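Local coordinates for protein putative uronate isomerase (Thermotoga maritima, PDB 4NAR) that is a putative isomerase that may have lactate racemase activity, at residues A[23-28]-A[215-220]; A[63-68]-A[140-145]. All coordinates share one frame; numbering follows the deposited sequence.

Interaction 1: A[23-28]-A[215-220]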
loop_
_atom_site.group_PDB
_atom_site.type_symbol
_atom_site.label_atom_id
_atom_site.label_comp_id
_atom_site.label_asym_id
_atom_site.label_seq_id
_atom_site.Cartn_x
_atom_site.Cartn_y
_atom_site.Cartn_z
ATOM N N VAL A 23 16.205 17.789 -13.547
ATOM C CA VAL A 23 16.920 17.233 -14.698
ATOM C C VAL A 23 18.128 18.086 -15.073
ATOM O O VAL A 23 19.187 17.568 -15.442
ATOM C CB VAL A 23 15.994 17.093 -15.928
ATOM C CG1 VAL A 23 16.811 16.849 -17.200
ATOM C CG2 VAL A 23 14.985 15.963 -15.707
ATOM N N GLU A 24 17.959 19.399 -14.966
ATOM C CA GLU A 24 19.039 20.338 -15.234
ATOM C C GLU A 24 20.232 20.068 -14.311
ATOM O O GLU A 24 21.385 20.213 -14.725
ATOM C CB GLU A 24 18.527 21.787 -15.115
ATOM C CG GLU A 24 19.447 22.760 -14.385
ATOM C CD GLU A 24 18.780 23.382 -13.154
ATOM O OE1 GLU A 24 17.971 24.327 -13.334
ATOM O OE2 GLU A 24 19.058 22.921 -12.013
ATOM N N ASP A 25 19.950 19.650 -13.077
ATOM C CA ASP A 25 21.000 19.340 -12.109
ATOM C C ASP A 25 21.588 17.925 -12.283
ATOM O O ASP A 25 22.616 17.595 -11.689
ATOM C CB ASP A 25 20.500 19.582 -10.680
ATOM C CG ASP A 25 20.754 18.402 -9.756
ATOM O OD1 ASP A 25 21.716 18.462 -8.945
ATOM O OD2 ASP A 25 19.991 17.405 -9.853
ATOM N N LEU A 26 20.951 17.094 -13.104
ATOM C CA LEU A 26 21.551 15.809 -13.463
ATOM C C LEU A 26 22.679 16.034 -14.454
ATOM O O LEU A 26 22.528 16.803 -15.402
ATOM C CB LEU A 26 20.529 14.858 -14.079
ATOM C CG LEU A 26 19.855 13.857 -13.141
ATOM C CD1 LEU A 26 20.722 13.557 -11.917
ATOM C CD2 LEU A 26 18.475 14.357 -12.733
ATOM N N GLY A 27 23.804 15.356 -14.242
ATOM C CA GLY A 27 24.993 15.578 -15.049
ATOM C C GLY A 27 25.104 14.663 -16.255
ATOM O O GLY A 27 25.270 15.119 -17.395
ATOM N N LYS A 28 25.027 13.362 -15.995
ATOM C CA LYS A 28 25.067 12.353 -17.045
ATOM C C LYS A 28 23.761 11.563 -17.066
ATOM O O LYS A 28 23.336 11.032 -16.032
ATOM C CB LYS A 28 26.233 11.384 -16.811
ATOM C CG LYS A 28 26.208 10.144 -17.720
ATOM C CD LYS A 28 27.175 9.069 -17.235
ATOM C CE LYS A 28 27.326 7.959 -18.268
ATOM N NZ LYS A 28 28.232 6.859 -17.806
ATOM N N LYS A 215 24.555 2.620 -6.626
ATOM C CA LYS A 215 25.560 3.575 -7.105
ATOM C C LYS A 215 24.985 4.739 -7.910
ATOM O O LYS A 215 25.579 5.817 -7.942
ATOM C CB LYS A 215 26.658 2.871 -7.909
ATOM C CG LYS A 215 26.253 1.527 -8.477
ATOM C CD LYS A 215 27.366 0.507 -8.220
ATOM C CE LYS A 215 28.741 1.043 -8.641
ATOM N NZ LYS A 215 29.749 0.915 -7.546
ATOM N N ALA A 216 23.846 4.523 -8.566
ATOM C CA ALA A 216 23.128 5.628 -9.202
ATOM C C ALA A 216 22.780 6.700 -8.163
ATOM O O ALA A 216 22.711 6.407 -6.966
ATOM C CB ALA A 216 21.851 5.124 -9.860
ATOM N N ARG A 217 22.565 7.935 -8.617
ATOM C CA ARG A 217 21.908 8.950 -7.785
ATOM C C ARG A 217 20.426 8.586 -7.642
ATOM O O ARG A 217 19.776 8.235 -8.634
ATOM C CB ARG A 217 22.023 10.341 -8.413
ATOM C CG ARG A 217 23.449 10.889 -8.535
ATOM C CD ARG A 217 23.422 12.313 -9.100
ATOM N NE ARG A 217 22.774 13.257 -8.184
ATOM C CZ ARG A 217 22.539 14.539 -8.461
ATOM N NH1 ARG A 217 22.885 15.043 -9.646
ATOM N NH2 ARG A 217 21.947 15.313 -7.551
ATOM N N SER A 218 19.892 8.678 -6.425
ATOM C CA SER A 218 18.516 8.242 -6.148
ATOM C C SER A 218 17.568 9.374 -5.771
ATOM O O SER A 218 17.822 10.109 -4.816
ATOM C CB SER A 218 18.508 7.240 -4.995
ATOM O OG SER A 218 19.022 6.002 -5.430
ATOM N N PHE A 219 16.442 9.484 -6.461
ATOM C CA PHE A 219 15.517 10.555 -6.137
ATOM C C PHE A 219 14.191 10.053 -5.645
ATOM O O PHE A 219 13.690 9.024 -6.094
ATOM C CB PHE A 219 15.344 11.492 -7.330
ATOM C CG PHE A 219 16.645 12.078 -7.796
ATOM C CD1 PHE A 219 17.188 13.188 -7.152
ATOM C CD2 PHE A 219 17.371 11.471 -8.819
ATOM C CE1 PHE A 219 18.423 13.718 -7.550
ATOM C CE2 PHE A 219 18.615 11.994 -9.229
ATOM C CZ PHE A 219 19.141 13.117 -8.588
ATOM N N THR A 220 13.643 10.770 -4.680
ATOM C CA THR A 220 12.279 10.534 -4.272
ATOM C C THR A 220 11.414 11.668 -4.797
ATOM O O THR A 220 11.760 12.852 -4.683
ATOM C CB THR A 220 12.118 10.398 -2.739
ATOM O OG1 THR A 220 10.724 10.278 -2.428
ATOM C CG2 THR A 220 12.708 11.616 -1.983
#
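Arg217 reaches across from the start of strand 217-227 to Asp25 and Leu26, at the C-terminal end of helix 12-24. The join lies at one end of a mixed beta-sheet in an alpha/beta domain. The backbones stay well apart, with the CA atoms of Leu26 and Arg217 8.9 Å from each other, and side chains fill the difference. Arg217 bends at chi3 (66°), which turns its guanidinium toward Asp25. There Arg217 NH1 donates to the backbone O of Asp25 at 3.3 Å. The bond is bent (142° at the hydrogen): O lies in the guanidinium plane, at its edge, while NH1 approaches from above the carbonyl plane. Arg217 NH2 makes a looser salt bridge to Asp25 OD1 at 3.5 Å, a weak hydrogen bond, and the carboxylate plane stands 79° from the guanidinium plane. The stronger partner of NH2 is Glu240 on the antiparallel neighbour strand 231-240, so the arginine lies between two acids. With an alanine here, Asp25 and Glu240 would probably lose their shared cation, and the Asp25 carbonyl its side-chain donor. Below this polar layer the contact is apolar. Phe219, two residues along the strand, points the same way as Arg217; its ring edge points at one face of the guanidinium of Arg217, with Phe219 CZ 3.4 Å above that plane and offset toward the rim. Leu26 comes from the opposite direction and also touches Phe146 of strand 144-150. Its methyl CD1 serves both partners, lying 3.5 Å from Arg217 NH1 and 3.7 Å from Phe219 CZ.

Interaction 2: A[63-68]-A[140-145]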
loop_
_atom_site.group_PDB
_atom_site.type_symbol
_atom_site.label_atom_id
_atom_site.label_comp_id
_atom_site.label_asym_id
_atom_site.label_seq_id
_atom_site.Cartn_x
_atom_site.Cartn_y
_atom_site.Cartn_z
ATOM N N GLU A 63 18.345 5.343 -22.502
ATOM C CA GLU A 63 17.535 4.233 -22.021
ATOM C C GLU A 63 16.663 4.600 -20.818
ATOM O O GLU A 63 17.160 5.035 -19.770
ATOM C CB GLU A 63 18.446 3.078 -21.656
ATOM C CG GLU A 63 18.134 1.825 -22.399
ATOM C CD GLU A 63 19.373 1.005 -22.673
ATOM O OE1 GLU A 63 19.507 -0.095 -22.085
ATOM O OE2 GLU A 63 20.209 1.463 -23.486
ATOM N N PHE A 64 15.362 4.407 -20.977
ATOM C CA PHE A 64 14.387 4.770 -19.964
ATOM C C PHE A 64 13.691 3.488 -19.523
ATOM O O PHE A 64 12.779 2.992 -20.196
ATOM C CB PHE A 64 13.381 5.750 -20.572
ATOM C CG PHE A 64 12.425 6.349 -19.578
ATOM C CD1 PHE A 64 11.175 5.772 -19.353
ATOM C CD2 PHE A 64 12.773 7.508 -18.877
ATOM C CE1 PHE A 64 10.283 6.346 -18.426
ATOM C CE2 PHE A 64 11.899 8.089 -17.952
ATOM C CZ PHE A 64 10.651 7.518 -17.727
ATOM N N HIS A 65 14.158 2.928 -18.416
ATOM C CA HIS A 65 13.589 1.704 -17.874
ATOM C C HIS A 65 12.583 2.024 -16.766
ATOM O O HIS A 65 12.756 2.987 -16.012
ATOM C CB HIS A 65 14.705 0.821 -17.333
ATOM C CG HIS A 65 15.587 0.242 -18.402
ATOM N ND1 HIS A 65 15.491 -1.071 -18.813
ATOM C CD2 HIS A 65 16.582 0.794 -19.131
ATOM C CE1 HIS A 65 16.391 -1.302 -19.753
ATOM N NE2 HIS A 65 17.064 -0.189 -19.969
ATOM N N THR A 66 11.520 1.230 -16.661
ATOM C CA THR A 66 10.586 1.406 -15.551
ATOM C C THR A 66 10.372 0.120 -14.772
ATOM O O THR A 66 10.524 -0.975 -15.319
ATOM C CB THR A 66 9.223 2.010 -15.998
ATOM O OG1 THR A 66 8.244 0.962 -16.168
ATOM C CG2 THR A 66 9.404 2.855 -17.284
ATOM N N LEU A 67 10.036 0.263 -13.490
ATOM C CA LEU A 67 9.838 -0.880 -12.606
ATOM C C LEU A 67 8.551 -0.646 -11.832
ATOM O O LEU A 67 8.373 0.378 -11.142
ATOM C CB LEU A 67 11.007 -1.042 -11.618
ATOM C CG LEU A 67 11.517 -2.431 -11.179
ATOM C CD1 LEU A 67 12.172 -2.326 -9.816
ATOM C CD2 LEU A 67 10.458 -3.536 -11.180
ATOM N N ASN A 68 7.648 -1.605 -11.963
ATOM C CA ASN A 68 6.396 -1.579 -11.254
ATOM C C ASN A 68 6.607 -2.030 -9.814
ATOM O O ASN A 68 6.900 -3.207 -9.569
ATOM C CB ASN A 68 5.403 -2.520 -11.943
ATOM C CG ASN A 68 4.048 -2.524 -11.261
ATOM O OD1 ASN A 68 3.376 -1.487 -11.190
ATOM N ND2 ASN A 68 3.639 -3.691 -10.750
ATOM N N GLU A 140 21.962 -2.214 -11.115
ATOM C CA GLU A 140 22.546 -2.190 -12.457
ATOM C C GLU A 140 23.153 -0.818 -12.770
ATOM O O GLU A 140 23.078 0.094 -11.943
ATOM C CB GLU A 140 21.503 -2.585 -13.497
ATOM C CG GLU A 140 20.580 -3.658 -12.970
ATOM C CD GLU A 140 20.293 -4.736 -13.983
ATOM O OE1 GLU A 140 20.329 -4.426 -15.200
ATOM O OE2 GLU A 140 20.038 -5.890 -13.558
ATOM N N ASP A 141 23.757 -0.679 -13.949
ATOM C CA ASP A 141 24.450 0.565 -14.301
ATOM C C ASP A 141 23.512 1.738 -14.626
ATOM O O ASP A 141 23.504 2.240 -15.754
ATOM C CB ASP A 141 25.435 0.325 -15.461
ATOM C CG ASP A 141 24.766 -0.313 -16.694
ATOM O OD1 ASP A 141 23.550 -0.624 -16.639
ATOM O OD2 ASP A 141 25.462 -0.516 -17.723
ATOM N N PHE A 142 22.730 2.194 -13.652
ATOM C CA PHE A 142 21.885 3.366 -13.889
ATOM C C PHE A 142 22.567 4.653 -13.450
ATOM O O PHE A 142 23.320 4.668 -12.479
ATOM C CB PHE A 142 20.505 3.228 -13.230
ATOM C CG PHE A 142 19.621 2.213 -13.900
ATOM C CD1 PHE A 142 19.121 2.448 -15.184
ATOM C CD2 PHE A 142 19.309 1.011 -13.263
ATOM C CE1 PHE A 142 18.321 1.499 -15.828
ATOM C CE2 PHE A 142 18.501 0.046 -13.896
ATOM C CZ PHE A 142 18.006 0.292 -15.181
ATOM N N ASP A 143 22.310 5.732 -14.180
ATOM C CA ASP A 143 22.870 7.028 -13.820
ATOM C C ASP A 143 21.970 7.723 -12.805
ATOM O O ASP A 143 22.433 8.530 -11.995
ATOM C CB ASP A 143 23.051 7.900 -15.063
ATOM C CG ASP A 143 24.099 7.349 -16.013
ATOM O OD1 ASP A 143 23.787 7.213 -17.223
ATOM O OD2 ASP A 143 25.229 7.052 -15.547
ATOM N N ALA A 144 20.678 7.418 -12.863
ATOM C CA ALA A 144 19.736 7.952 -11.895
ATOM C C ALA A 144 18.562 7.008 -11.744
ATOM O O ALA A 144 18.153 6.332 -12.704
ATOM C CB ALA A 144 19.257 9.343 -12.291
ATOM N N ILE A 145 18.042 6.950 -10.522
ATOM C CA ILE A 145 16.852 6.174 -10.237
ATOM C C ILE A 145 15.835 7.101 -9.593
ATOM O O ILE A 145 16.124 7.750 -8.580
ATOM C CB ILE A 145 17.148 5.020 -9.291
ATOM C CG1 ILE A 145 18.310 4.186 -9.834
ATOM C CG2 ILE A 145 15.900 4.157 -9.133
ATOM C CD1 ILE A 145 18.579 2.911 -9.040
#
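His65 and Phe142 meet as an offset edge-to-face aromatic pair, and this is the whole of the contact between strand 63-68 and the loop that leads into strand 144-150. The phenylalanine brings its CE1/CZ edge toward the face of the imidazole. The ring centroids are 5.6 Å apart with the planes at 68°, and the closest atoms, His65 CD2 and Phe142 CE1, are 3.8 Å apart. CZ lies beside CB and CG of the histidine, so the edge runs along the root of the imidazole. The two side chains cross at about a right angle. CG of Phe142 sits beside its own backbone N (chi1 -71°), and the end of the ring nears the imidazole although the bond to CB does not point at it. Phe95 stacks on the His65 ring, while Lys31 makes a cation-pi contact with Phe142.

Hydrogen bonds fix the rotation of the imidazole. His65 NE2 donates almost straight to Glu63 OE1 at 3.2 Å (173° at the hydrogen), in the ring plane and onto the anti lone pair of that oxygen. ND1 is bonded to His97 NE2, so both ring nitrogens are satisfied.

On the other side the backbone sets Phe142 in place: Phe142 N bonds to Glu140 O at 2.7 Å, closing an inverse gamma turn centred on Asp141, whose carboxylate forms a salt bridge with Lys31.

Strand 31-36 lies between 63-68 and 144-150 in the sheet, so the aromatic pair spans it at its Lys31 end. Parallel strands ordered 144-150, 31-36, 63-68, with helix 45-58 making the beta-alpha-beta connection between the last two, are typical of a Rossmann-like alpha/beta sheet.

Interactions 1 and 2 belong to the same end of one sheet, their centres 11 Å apart, and strands 217-227 and 144-150 tie them together as parallel neighbours. Ile145 does the pairing, its O 2.8 Å from Phe219 N and its N 2.9 Å from Arg217 O, both probable hydrogen bonds. Just before these strands begin, Ala216 CB packs against Phe142 O. Interaction 1 ties the end of helix 12-24 to strand 217-227, on one side of strand 144-150, whereas interaction 2 reaches from the loop before strand 144-150 over strand 31-36 to strand 63-68, on its other side.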